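Local coordinates for protein alginate lyase, family PL7 (PDB 3ZPY) that is the catalytic domain of a marine bacterial lyase that probably breaks down the seaweed polysaccharide alginate by cleaving its glycosidic bonds through beta-elimination, at residues A[106-111]-A[148-153]; A[128-133]-A[209-214]; A[182-187]-A[195-200]. All coordinates share one frame; numbering follows the deposited sequence. Where two conformers were deposited one is given.

Contact 1: A[106-111]-A[148-153]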
ATOM      1  N   ASN A 106      -5.578  -9.399   7.347  1.00  4.67           N
ATOM      2  CA  ASN A 106      -6.400 -10.020   8.289  1.00  4.68           C
ATOM      3  C   ASN A 106      -7.909  -9.748   8.090  1.00  4.54           C
ATOM      4  O   ASN A 106      -8.700 -10.390   8.719  1.00  5.63           O
ATOM      5  CB  ASN A 106      -6.001  -9.533   9.684  1.00  6.73           C
ATOM      6  CG  ASN A 106      -4.522  -9.883   9.999  1.00  5.96           C
ATOM      7  OD1 ASN A 106      -4.161 -11.067  10.029  1.00  9.40           O
ATOM      8  ND2 ASN A 106      -3.665  -8.873  10.055  1.00  7.83           N
ATOM      9  N   GLN A 107      -8.292  -8.792   7.235  1.00  4.40           N
ATOM     10  CA  GLN A 107      -9.683  -8.425   7.075  1.00  4.65           C
ATOM     11  C   GLN A 107      -9.762  -7.603   5.810  1.00  4.20           C
ATOM     12  O   GLN A 107      -8.922  -6.721   5.595  1.00  4.62           O
ATOM     13  CB  GLN A 107     -10.128  -7.495   8.259  1.00  4.95           C
ATOM     14  CG  GLN A 107     -11.592  -7.127   8.229  1.00  5.65           C
ATOM     15  CD  GLN A 107     -12.593  -8.204   8.650  1.00  7.36           C
ATOM     16  OE1 GLN A 107     -12.315  -9.121   9.330  1.00  8.20           O
ATOM     17  NE2 GLN A 107     -13.789  -7.978   8.331  1.00 15.67           N
ATOM     18  N   LEU A 108     -10.798  -7.884   5.003  1.00  4.80           N
ATOM     19  CA  LEU A 108     -11.113  -7.065   3.808  1.00  5.29           C
ATOM     20  C   LEU A 108     -12.309  -6.168   4.131  1.00  5.04           C
ATOM     21  O   LEU A 108     -13.189  -6.510   4.955  1.00  7.08           O
ATOM     22  CB  LEU A 108     -11.506  -7.948   2.614  1.00  5.70           C
ATOM     23  CG  LEU A 108     -10.336  -8.780   2.107  1.00  5.40           C
ATOM     24  CD1 LEU A 108     -10.831  -9.684   0.993  1.00  8.16           C
ATOM     25  CD2 LEU A 108      -9.117  -7.961   1.783  1.00  7.47           C
ATOM     26  N   PRO A 109     -12.377  -4.997   3.436  1.00  5.13           N
ATOM     27  CA  PRO A 109     -13.503  -4.102   3.572  1.00  6.27           C
ATOM     28  C   PRO A 109     -14.634  -4.552   2.647  1.00  5.98           C
ATOM     29  O   PRO A 109     -14.605  -5.703   2.121  1.00  6.34           O
ATOM     30  CB  PRO A 109     -12.889  -2.751   3.208  1.00  6.48           C
ATOM     31  CG  PRO A 109     -11.962  -3.154   2.031  1.00  6.40           C
ATOM     32  CD  PRO A 109     -11.295  -4.425   2.601  1.00  5.93           C
ATOM     33  N   GLN A 110     -15.635  -3.646   2.423  1.00  6.33           N
ATOM     34  CA  GLN A 110     -16.793  -3.962   1.541  1.00  9.31           C
ATOM     35  C   GLN A 110     -16.768  -2.883   0.483  1.00  8.35           C
ATOM     36  O   GLN A 110     -16.774  -1.645   0.842  1.00  9.14           O
ATOM     37  CB  GLN A 110     -18.045  -3.906   2.338  1.00  9.37           C
ATOM     38  CG  GLN A 110     -19.322  -3.977   1.464  1.00 10.82           C
ATOM     39  CD  GLN A 110     -20.538  -4.019   2.312  1.00 18.64           C
ATOM     40  OE1 GLN A 110     -20.467  -4.299   3.491  1.00 16.22           O
ATOM     41  NE2 GLN A 110     -21.684  -3.745   1.720  1.00 26.76           N
ATOM     42  N   ASP A 111     -16.776  -3.309  -0.781  1.00  7.97           N
ATOM     43  CA  ASP A 111     -16.888  -2.390  -1.939  1.00  8.82           C
ATOM     44  C   ASP A 111     -18.050  -1.445  -1.802  1.00  8.67           C
ATOM     45  O   ASP A 111     -19.074  -1.737  -1.145  1.00  9.61           O
ATOM     46  CB  ASP A 111     -17.164  -3.246  -3.185  1.00  9.54           C
ATOM     47  CG  ASP A 111     -15.897  -4.052  -3.655  1.00  9.90           C
ATOM     48  OD1 ASP A 111     -14.844  -4.032  -2.927  1.00  9.39           O
ATOM     49  OD2 ASP A 111     -16.067  -4.632  -4.779  1.00 15.65           O
ATOM     50  N   GLU A 148     -16.941  -9.317   0.474  1.00  8.26           N
ATOM     51  CA  GLU A 148     -17.125  -8.113   1.296  1.00  8.71           C
ATOM     52  C   GLU A 148     -16.944  -8.522   2.774  1.00  7.35           C
ATOM     53  O   GLU A 148     -17.439  -9.546   3.228  1.00  8.90           O
ATOM     54  CB  GLU A 148     -18.481  -7.505   1.110  1.00 10.43           C
ATOM     55  CG  GLU A 148     -19.665  -8.496   1.309  1.00 12.80           C
ATOM     56  CD  GLU A 148     -19.999  -9.342   0.072  1.00 14.06           C
ATOM     57  OE1 GLU A 148     -19.151  -9.466  -0.861  1.00 16.01           O
ATOM     58  OE2 GLU A 148     -21.139  -9.910   0.058  1.00 21.45           O
ATOM     59  N   ASN A 149     -16.214  -7.675   3.492  1.00  6.94           N
ATOM     60  CA  ASN A 149     -15.969  -7.971   4.964  1.00  8.00           C
ATOM     61  C   ASN A 149     -15.383  -9.335   5.216  1.00  7.92           C
ATOM     62  O   ASN A 149     -15.554  -9.822   6.364  1.00  8.13           O
ATOM     63  CB  ASN A 149     -17.248  -7.703   5.770  1.00  8.56           C
ATOM     64  CG  ASN A 149     -17.716  -6.302   5.494  1.00  8.93           C
ATOM     65  OD1 ASN A 149     -18.901  -6.109   5.241  1.00 14.35           O
ATOM     66  ND2 ASN A 149     -16.779  -5.338   5.615  1.00  6.40           N
ATOM     67  N   GLN A 150     -14.630  -9.860   4.242  1.00  6.06           N
ATOM     68  CA  GLN A 150     -14.040 -11.209   4.511  1.00  6.74           C
ATOM     69  C   GLN A 150     -13.052 -11.205   5.694  1.00  7.27           C
ATOM     70  O   GLN A 150     -12.113 -10.350   5.738  1.00  7.65           O
ATOM     71  CB  GLN A 150     -13.369 -11.731   3.244  1.00  6.84           C
ATOM     72  CG  GLN A 150     -13.038 -13.228   3.346  1.00  6.89           C
ATOM     73  CD  GLN A 150     -12.527 -13.835   2.074  1.00  6.83           C
ATOM     74  OE1 GLN A 150     -12.714 -13.241   0.951  1.00  8.26           O
ATOM     75  NE2 GLN A 150     -11.877 -14.938   2.173  1.00  6.24           N
ATOM     76  N   SER A 151     -13.211 -12.140   6.640  1.00  7.60           N
ATOM     77  CA  SER A 151     -12.456 -12.204   7.842  1.00  7.39           C
ATOM     78  C   SER A 151     -11.486 -13.395   7.904  1.00  6.14           C
ATOM     79  O   SER A 151     -10.668 -13.509   8.819  1.00  9.06           O
ATOM     80  CB  SER A 151     -13.463 -12.169   9.019  1.00 10.61           C
ATOM     81  OG  SER A 151     -14.365 -13.255   8.857  1.00 11.64           O
ATOM     82  N   SER A 152     -11.611 -14.352   6.973  1.00  7.29           N
ATOM     83  CA  SER A 152     -10.743 -15.581   6.982  1.00  6.86           C
ATOM     84  C   SER A 152     -10.856 -16.190   5.632  1.00  6.33           C
ATOM     85  O   SER A 152     -11.758 -15.858   4.848  1.00  7.79           O
ATOM     86  CB  SER A 152     -11.297 -16.500   8.011  1.00  9.28           C
ATOM     87  OG  SER A 152     -12.532 -17.035   7.613  1.00  9.94           O
ATOM     88  N   GLY A 153      -9.898 -17.045   5.309  1.00  6.30           N
ATOM     89  CA  GLY A 153     -10.014 -17.933   4.170  1.00  7.99           C
ATOM     90  C   GLY A 153      -9.372 -17.425   2.917  1.00  6.97           C
ATOM     91  O   GLY A 153      -8.438 -16.613   2.899  1.00  6.86           O
TER
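Leu108 and Pro109 run against Asn149 and Gln150 in nearly opposite directions, with the end-to-end vectors of the touching parts 161° apart. In the beta jelly roll of this family, the contact joins the end of strand 96-107, in one sheet, to the loop linking strands 138-146 and 154-160 of the other, and so ties the two layers at their margin. Two backbone hydrogen bonds hold it. Leu108 N donates to Gln150 O and Asn149 N to Pro109 O, each at 2.9 Å. The carbonyl of Leu108 is met by a CA-H...O contact, Asn149 CA to Leu108 O, at 3.1 Å.

Among the side chains, Leu108 and Gln150 lie side by side and point the same way, with Leu108 CD1 4.0 Å from Gln150 CB. Val155 touches both, and Leu119 adds to the wall around Leu108. Gln107 reaches across by its tip: CG is anti to the backbone N (chi1 -176°), a bend at chi2 swings CD toward the 148-153 loop, and Gln107 OE1 ends 3.3 Å from Ser151 CB. Toward the other end, Gln110 CG packs 3.6 Å from Glu148 CB, a meeting of aliphatic parts. The carboxylate of Glu148 leads away, OE1 accepting a hydrogen bond from Gly116 N. Gln150 fixes its own loop by its amide: OE1 is bonded to Glu147 N, and NE2, which also serves Ser154 O, donates to Ser152 O at 2.8 Å, the acceptor lying almost exactly in the amide plane.

Contact 2: A[128-133]-A[209-214]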
ATOM      1  N   SER A 128       2.670  11.421 -12.234  1.00 13.79           N
ATOM      2  CA  SER A 128       1.375  11.611 -12.841  1.00 14.77           C
ATOM      3  C   SER A 128       1.442  11.796 -14.350  1.00 19.16           C
ATOM      4  O   SER A 128       0.518  11.332 -15.042  1.00 24.84           O
ATOM      5  CB  SER A 128       0.599  12.743 -12.185  1.00 20.97           C
ATOM      6  OG  SER A 128       1.384  13.918 -12.219  1.00 28.02           O
ATOM      7  N   LYS A 129       2.499  12.463 -14.854  1.00 18.87           N
ATOM      8  CA  LYS A 129       2.764  12.587 -16.292  1.00 21.68           C
ATOM      9  C   LYS A 129       4.284  12.523 -16.430  1.00 20.78           C
ATOM     10  O   LYS A 129       5.035  13.296 -15.782  1.00 19.07           O
ATOM     11  CB  LYS A 129       2.153  13.863 -16.903  1.00 27.74           C
ATOM     12  CG  LYS A 129       0.979  13.551 -17.829  1.00 28.76           C
ATOM     13  CD  LYS A 129       0.192  14.778 -18.259  1.00 37.68           C
ATOM     14  CE  LYS A 129      -1.113  14.333 -18.918  1.00 39.17           C
ATOM     15  NZ  LYS A 129      -2.044  15.447 -19.292  1.00 50.19           N
ATOM     16  N   ASN A 130       4.750  11.541 -17.208  1.00 17.23           N
ATOM     17  CA  ASN A 130       6.191  11.398 -17.407  1.00 20.29           C
ATOM     18  C   ASN A 130       6.678  12.390 -18.495  1.00 18.21           C
ATOM     19  O   ASN A 130       5.869  13.203 -19.073  1.00 24.93           O
ATOM     20  CB  ASN A 130       6.575   9.926 -17.640  1.00 18.59           C
ATOM     21  CG  ASN A 130       6.360   9.469 -19.087  1.00 17.06           C
ATOM     22  OD1 ASN A 130       5.841  10.221 -19.945  1.00 16.19           O
ATOM     23  ND2 ASN A 130       6.789   8.273 -19.389  1.00 18.20           N
ATOM     24  N   SER A 131       7.965  12.381 -18.853  1.00 21.77           N
ATOM     25  CA  SER A 131       8.381  13.463 -19.798  1.00 26.96           C
ATOM     26  C   SER A 131       7.738  13.384 -21.222  1.00 29.16           C
ATOM     27  O   SER A 131       7.863  14.335 -22.032  1.00 39.43           O
ATOM     28  CB  SER A 131       9.909  13.543 -19.935  1.00 24.58           C
ATOM     29  OG  SER A 131      10.412  12.327 -20.477  1.00 22.35           O
ATOM     30  N   ASP A 132       7.102  12.235 -21.533  1.00 28.83           N
ATOM     31  CA  ASP A 132       6.462  12.022 -22.852  1.00 23.66           C
ATOM     32  C   ASP A 132       4.941  12.168 -22.745  1.00 26.71           C
ATOM     33  O   ASP A 132       4.168  11.884 -23.697  1.00 37.14           O
ATOM     34  CB  ASP A 132       6.858  10.670 -23.501  1.00 29.21           C
ATOM     35  CG  ASP A 132       8.384  10.520 -23.687  1.00 20.31           C
ATOM     36  OD1 ASP A 132       8.977  11.390 -24.323  1.00 27.96           O
ATOM     37  OD2 ASP A 132       8.982   9.523 -23.135  1.00 22.26           O
ATOM     38  N   GLY A 133       4.532  12.692 -21.598  1.00 32.83           N
ATOM     39  CA  GLY A 133       3.131  12.908 -21.282  1.00 32.72           C
ATOM     40  C   GLY A 133       2.377  11.638 -20.903  1.00 19.75           C
ATOM     41  O   GLY A 133       1.150  11.662 -20.892  1.00 25.11           O
ATOM     42  N   VAL A 209       6.897   1.546 -21.782  1.00 13.61           N
ATOM     43  CA  VAL A 209       6.862   3.037 -21.683  1.00 11.95           C
ATOM     44  C   VAL A 209       8.375   3.403 -21.701  1.00 10.69           C
ATOM     45  O   VAL A 209       9.207   2.714 -21.059  1.00 12.43           O
ATOM     46  CB  VAL A 209       6.309   3.464 -20.299  1.00 12.73           C
ATOM     47  CG1 VAL A 209       6.619   4.967 -20.058  1.00 13.49           C
ATOM     48  CG2 VAL A 209       4.812   3.121 -20.168  1.00 14.93           C
ATOM     49  N   ASP A 210       8.719   4.490 -22.411  1.00 12.68           N
ATOM     50  CA  ASP A 210      10.138   4.918 -22.554  1.00 12.80           C
ATOM     51  C   ASP A 210      10.742   5.492 -21.290  1.00 13.81           C
ATOM     52  O   ASP A 210      11.785   5.084 -20.891  1.00 13.06           O
ATOM     53  CB  ASP A 210      10.329   5.884 -23.740  1.00 16.40           C
ATOM     54  CG  ASP A 210       9.724   5.362 -25.005  1.00 28.58           C
ATOM     55  OD1 ASP A 210       9.841   4.143 -25.295  1.00 39.70           O
ATOM     56  OD2 ASP A 210       9.117   6.189 -25.714  1.00 40.58           O
ATOM     57  N   ASP A 211      10.046   6.430 -20.669  1.00 13.12           N
ATOM     58  CA  ASP A 211      10.586   7.138 -19.530  1.00 11.52           C
ATOM     59  C   ASP A 211      10.040   6.463 -18.264  1.00 10.41           C
ATOM     60  O   ASP A 211       8.921   6.708 -17.811  1.00 10.86           O
ATOM     61  CB  ASP A 211      10.195   8.634 -19.606  1.00 12.81           C
ATOM     62  CG  ASP A 211      10.569   9.380 -18.350  1.00 16.80           C
ATOM     63  OD1 ASP A 211      11.425   8.829 -17.598  1.00 14.08           O
ATOM     64  OD2 ASP A 211      10.016  10.482 -18.103  1.00 20.23           O
ATOM     65  N   LEU A 212      10.887   5.613 -17.674  1.00  9.64           N
ATOM     66  CA  LEU A 212      10.513   4.961 -16.427  1.00  9.35           C
ATOM     67  C   LEU A 212      11.062   5.680 -15.171  1.00  8.95           C
ATOM     68  O   LEU A 212      11.352   5.008 -14.158  1.00  8.43           O
ATOM     69  CB  LEU A 212      10.984   3.491 -16.459  1.00  7.43           C
ATOM     70  CG  LEU A 212      10.415   2.746 -17.658  1.00 10.60           C
ATOM     71  CD1 LEU A 212      10.861   1.272 -17.598  1.00 11.64           C
ATOM     72  CD2 LEU A 212       8.881   2.837 -17.731  1.00 12.71           C
ATOM     73  N   SER A 213      11.298   6.993 -15.223  1.00  8.52           N
ATOM     74  CA  SER A 213      11.725   7.736 -14.047  1.00  7.95           C
ATOM     75  C   SER A 213      10.590   8.076 -13.096  1.00  9.06           C
ATOM     76  O   SER A 213       9.397   7.812 -13.357  1.00  8.70           O
ATOM     77  CB  SER A 213      12.439   9.008 -14.512  1.00 10.27           C
ATOM     78  OG  SER A 213      11.532   9.900 -15.160  1.00 10.07           O
ATOM     79  N   GLU A 214      11.016   8.508 -11.913  1.00  9.03           N
ATOM     80  CA  GLU A 214      10.122   9.153 -10.924  1.00  8.45           C
ATOM     81  C   GLU A 214       9.173   8.170 -10.200  1.00  7.83           C
ATOM     82  O   GLU A 214       8.024   8.482  -9.903  1.00  9.30           O
ATOM     83  CB  GLU A 214       9.350  10.356 -11.490  1.00  8.68           C
ATOM     84  CG  GLU A 214      10.252  11.430 -12.100  1.00 10.91           C
ATOM     85  CD  GLU A 214       9.435  12.665 -12.294  1.00 14.58           C
ATOM     86  OE1 GLU A 214       9.309  13.455 -11.310  1.00 20.54           O
ATOM     87  OE2 GLU A 214       8.844  12.801 -13.370  1.00 17.63           O
TER
HETATM   88  O   HOH W   1       6.788  14.591 -13.751  1.00 24.39           O
HETATM   89  O   HOH W   2       7.646   7.477 -22.003  1.00 14.38           O
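Three direct hydrogen bonds from Ser131 and Asn130 to Asp211 fasten these two surface loops together. Ser131 N meets Asp211 OD2 at 2.9 Å on the anti lone pair, while Ser131 OG donates to the same Asp211 OD2 at 3.0 Å from above the carboxylate plane. Asp211 CG is anti to its backbone N (chi1 172°), which sets CG on the side of the 128-133 loop. Beside it, Asn130 ND2 donates to Asp211 O at 3.1 Å, in the carbonyl plane and on a lone pair. The Asn130 and Asp211 side chains slide past each other in opposite directions, with amide and carboxylate planes 18° apart.

Bonds within each loop hold these groups in place. Asn130 OD1 accepts from Asp132 N at 2.9 Å, an Asx turn inside the type I beta turn from Asn130 to Gly133, and from Val134 N too. A second Asx turn is made by Asp211 OD1, which accepts from Ser213 N and, on its syn lone pair, from Ser213 OG at 2.7 Å. Each carboxylate oxygen of Asp211 thus has two donors, which would probably favour its charged form.

Water extends the network. One molecule accepts from Asn130 ND2 and Asp211 N and donates to Asp132 OD2 at 2.7 Å; another donates to both Lys129 O and Glu214 OE2. Two like charges come close where Asp132 OD2 stands 4.2 Å from Asp210 OD2, which is probably somewhat unfavourable. In van der Waals contact, the methyl Val209 CG1 lies 3.4 Å from Asn130 ND2.

In the fold, the contact joins the loop between strands 117-125 and 138-146 to the one between strands 200-206 and 216-219, the latter also bonded through the backbone of Leu212 to Gly92.

Contact 3: A[182-187]-A[195-200]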
ATOM      1  N   TYR A 182       3.136 -13.929   4.203  1.00  4.25           N
ATOM      2  CA  TYR A 182       3.844 -14.008   2.893  1.00  4.01           C
ATOM      3  C   TYR A 182       5.073 -13.114   3.027  1.00  3.87           C
ATOM      4  O   TYR A 182       4.977 -11.943   3.438  1.00  5.56           O
ATOM      5  CB  TYR A 182       2.961 -13.472   1.763  1.00  4.13           C
ATOM      6  CG  TYR A 182       1.795 -14.346   1.562  1.00  4.09           C
ATOM      7  CD1 TYR A 182       1.889 -15.536   0.842  1.00  4.76           C
ATOM      8  CD2 TYR A 182       0.534 -13.978   2.121  1.00  4.15           C
ATOM      9  CE1 TYR A 182       0.788 -16.349   0.655  1.00  5.29           C
ATOM     10  CE2 TYR A 182      -0.595 -14.817   2.007  1.00  5.09           C
ATOM     11  CZ  TYR A 182      -0.453 -15.974   1.234  1.00  5.80           C
ATOM     12  OH  TYR A 182      -1.545 -16.780   1.056  1.00  6.12           O
ATOM     13  N   ASN A 183       6.204 -13.661   2.616  1.00  4.30           N
ATOM     14  CA  ASN A 183       7.394 -12.841   2.406  1.00  4.47           C
ATOM     15  C   ASN A 183       7.436 -12.284   0.992  1.00  4.08           C
ATOM     16  O   ASN A 183       7.608 -13.081   0.026  1.00  5.83           O
ATOM     17  CB  ASN A 183       8.674 -13.631   2.670  1.00  5.90           C
ATOM     18  CG  ASN A 183       8.731 -14.134   4.118  1.00  6.86           C
ATOM     19  OD1 ASN A 183       8.517 -13.330   5.073  1.00  6.80           O
ATOM     20  ND2 ASN A 183       9.017 -15.423   4.316  1.00 13.56           N
ATOM     21  N   CYS A 184       7.184 -10.971   0.834  1.00  4.35           N
ATOM     22  CA  CYS A 184       6.957 -10.377  -0.500  1.00  4.52           C
ATOM     23  C   CYS A 184       8.217  -9.674  -0.925  1.00  3.77           C
ATOM     24  O   CYS A 184       8.930  -9.083  -0.094  1.00  4.53           O
ATOM     25  CB  CYS A 184       5.841  -9.320  -0.426  1.00  5.93           C
ATOM     26  SG  CYS A 184       4.280  -9.912   0.214  1.00  8.93           S
ATOM     27  N   LYS A 185       8.527  -9.744  -2.226  1.00  4.06           N
ATOM     28  CA  LYS A 185       9.668  -9.037  -2.792  1.00  4.25           C
ATOM     29  C   LYS A 185       9.178  -8.414  -4.096  1.00  4.72           C
ATOM     30  O   LYS A 185       8.854  -9.153  -5.037  1.00  5.20           O
ATOM     31  CB  LYS A 185      10.838 -10.004  -2.985  1.00  4.46           C
ATOM     32  CG  LYS A 185      12.103  -9.324  -3.537  1.00  5.26           C
ATOM     33  CD  LYS A 185      13.339 -10.209  -3.484  1.00  6.55           C
ATOM     34  CE  LYS A 185      13.286 -11.416  -4.346  1.00  7.79           C
ATOM     35  NZ  LYS A 185      14.606 -12.109  -4.569  1.00  8.06           N
ATOM     36  N   LEU A 186       9.170  -7.093  -4.163  1.00  3.98           N
ATOM     37  CA  LEU A 186       8.673  -6.329  -5.346  1.00  4.33           C
ATOM     38  C   LEU A 186       9.885  -5.651  -5.953  1.00  4.29           C
ATOM     39  O   LEU A 186      10.607  -4.895  -5.275  1.00  6.86           O
ATOM     40  CB  LEU A 186       7.651  -5.351  -4.829  1.00  5.65           C
ATOM     41  CG  LEU A 186       6.933  -4.553  -5.915  1.00  4.95           C
ATOM     42  CD1 LEU A 186       6.182  -5.479  -6.855  1.00  5.80           C
ATOM     43  CD2 LEU A 186       6.000  -3.530  -5.246  1.00  8.16           C
ATOM     44  N   VAL A 187      10.165  -5.980  -7.209  1.00  5.01           N
ATOM     45  CA  VAL A 187      11.406  -5.547  -7.884  1.00  5.06           C
ATOM     46  C   VAL A 187      10.973  -4.763  -9.113  1.00  5.17           C
ATOM     47  O   VAL A 187      10.131  -5.210  -9.867  1.00  6.17           O
ATOM     48  CB  VAL A 187      12.287  -6.712  -8.260  1.00  5.04           C
ATOM     49  CG1 VAL A 187      13.593  -6.179  -8.865  1.00  6.75           C
ATOM     50  CG2 VAL A 187      12.677  -7.575  -6.991  1.00  6.50           C
ATOM     51  N   LEU A 195       6.773  -9.325  -8.850  1.00  4.77           N
ATOM     52  CA  LEU A 195       6.520  -9.752  -7.450  1.00  4.37           C
ATOM     53  C   LEU A 195       6.910 -11.153  -7.256  1.00  5.04           C
ATOM     54  O   LEU A 195       6.474 -12.034  -7.977  1.00  5.39           O
ATOM     55  CB  LEU A 195       5.012  -9.573  -7.140  1.00  4.49           C
ATOM     56  CG  LEU A 195       4.557  -9.925  -5.714  1.00  4.31           C
ATOM     57  CD1 LEU A 195       5.080  -8.975  -4.641  1.00  5.38           C
ATOM     58  CD2 LEU A 195       3.037  -9.973  -5.680  1.00  6.01           C
ATOM     59  N   PHE A 196       7.665 -11.381  -6.159  1.00  4.07           N
ATOM     60  CA  PHE A 196       7.921 -12.704  -5.615  1.00  4.92           C
ATOM     61  C   PHE A 196       7.109 -12.832  -4.313  1.00  4.50           C
ATOM     62  O   PHE A 196       7.003 -11.886  -3.503  1.00  4.28           O
ATOM     63  CB  PHE A 196       9.418 -12.909  -5.250  1.00  4.56           C
ATOM     64  CG  PHE A 196      10.388 -12.838  -6.441  1.00  5.30           C
ATOM     65  CD1 PHE A 196      10.827 -11.586  -6.950  1.00  6.40           C
ATOM     66  CD2 PHE A 196      11.014 -13.972  -6.894  1.00  5.98           C
ATOM     67  CE1 PHE A 196      11.669 -11.553  -8.080  1.00  7.74           C
ATOM     68  CE2 PHE A 196      11.854 -13.963  -7.988  1.00  8.14           C
ATOM     69  CZ  PHE A 196      12.200 -12.758  -8.538  1.00  6.48           C
ATOM     70  N   MET A 197       6.590 -14.060  -4.044  1.00  5.38           N
ATOM     71  CA  MET A 197       5.841 -14.342  -2.829  0.50  5.52           C
ATOM     72  C   MET A 197       6.436 -15.631  -2.309  1.00  6.44           C
ATOM     73  O   MET A 197       6.434 -16.632  -3.048  1.00  6.97           O
ATOM     74  CB  MET A 197       4.351 -14.536  -3.132  0.50  4.68           C
ATOM     75  CG  MET A 197       3.598 -13.273  -3.525  0.50  4.48           C
ATOM     76  SD  MET A 197       3.644 -11.948  -2.258  0.50  3.70           S
ATOM     77  CE  MET A 197       2.046 -12.115  -1.430  0.50  3.78           C
ATOM     78  N   ASN A 198       6.952 -15.596  -1.054  1.00  6.68           N
ATOM     79  CA  ASN A 198       7.586 -16.776  -0.481  1.00  5.95           C
ATOM     80  C   ASN A 198       8.608 -17.408  -1.393  1.00  8.20           C
ATOM     81  O   ASN A 198       8.722 -18.632  -1.439  1.00  9.85           O
ATOM     82  CB  ASN A 198       6.564 -17.819   0.002  1.00  8.94           C
ATOM     83  CG  ASN A 198       5.761 -17.299   1.170  1.00  8.20           C
ATOM     84  OD1 ASN A 198       6.179 -16.365   1.807  1.00 11.12           O
ATOM     85  ND2 ASN A 198       4.581 -17.880   1.405  1.00 15.29           N
ATOM     86  N   GLY A 199       9.312 -16.522  -2.119  1.00  6.94           N
ATOM     87  CA  GLY A 199      10.436 -16.955  -2.988  1.00  8.82           C
ATOM     88  C   GLY A 199      10.096 -17.346  -4.426  1.00  8.79           C
ATOM     89  O   GLY A 199      10.996 -17.650  -5.224  1.00 10.33           O
ATOM     90  N   SER A 200       8.813 -17.391  -4.755  1.00  8.68           N
ATOM     91  CA  SER A 200       8.414 -17.732  -6.109  1.00  7.78           C
ATOM     92  C   SER A 200       8.038 -16.438  -6.889  1.00  5.93           C
ATOM     93  O   SER A 200       7.296 -15.611  -6.375  1.00  5.26           O
ATOM     94  CB  SER A 200       7.121 -18.624  -6.037  1.00 10.80           C
ATOM     95  OG  SER A 200       7.304 -19.944  -5.497  1.00 14.75           O
TER
HETATM   96  O   HOH W   3       9.483 -13.668  -1.971  1.00  6.69           O
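Lys185 and Phe196 form the hydrogen-bonded pair of an antiparallel beta hairpin, between the non-hydrogen-bonded pairs Cys184-Met197 and Leu186-Leu195, with strand axes 4.7 Å apart and directed 167° from each other. Phe196 N donates to Lys185 O at 2.8 Å, and Lys185 N returns a bond to Phe196 O. Where the second strand enters the type I' turn from Met197 to Ser200, a side chain continues the pairing: Asn198 OD1 accepts from Asn183 N at 2.8 Å, while Asn198 N donates to Asn183 O. A water links that carbonyl to Gly199 N.

Lys185 and Phe196 lie alongside each other. A bend at chi3 (65°) brings Lys185 CE over one ring face, 3.9 Å from the centroid, and NZ sits 4.4 Å from the centroid and only 5° off the ring normal, a cation-pi contact joined to a CH-pi one. Near the turn, Tyr182 CD1 lies 3.6 Å from Asn198 ND2; less certainly, Tyr182 CG is 3.7 Å from Met197 CE in one of the two deposited conformers of Met197. The hydroxyl is bonded to Ser177 N, and the ring meets that of Tyr176. An alanine at Tyr182 would probably leave Ser177 N without that partner and open a gap beside Tyr176 and the Asn198 amide.

Strands 96-107 and 200-206 flank the hairpin on either side within its sheet. Cys184, Leu186 and Leu195 face the other sheet of the sandwich, packing on Phe121 and Ile124 of strand 117-125 and on Leu157 and Ile159 of strand 154-160.

Overall arrangement
Contacts 1 and 3 share a sheet, since strands 96-107 and 182-189 are neighbours in it; their centres are about 22 Å apart and their nearest atoms about 7 Å. Contact 2 lies on the opposite side of the chain's centre from contact 1, with about 35 Å between the two centres. The segments of contacts 1 and 2 alternate along the chain, though their nearest atoms are about 25 Å apart, whereas contact 3 is nested within the loop that contact 2 closes, with nearest atoms about 10 Å apart. None supplies the sodium site, which Thr35, Ala37 and Ile40 form.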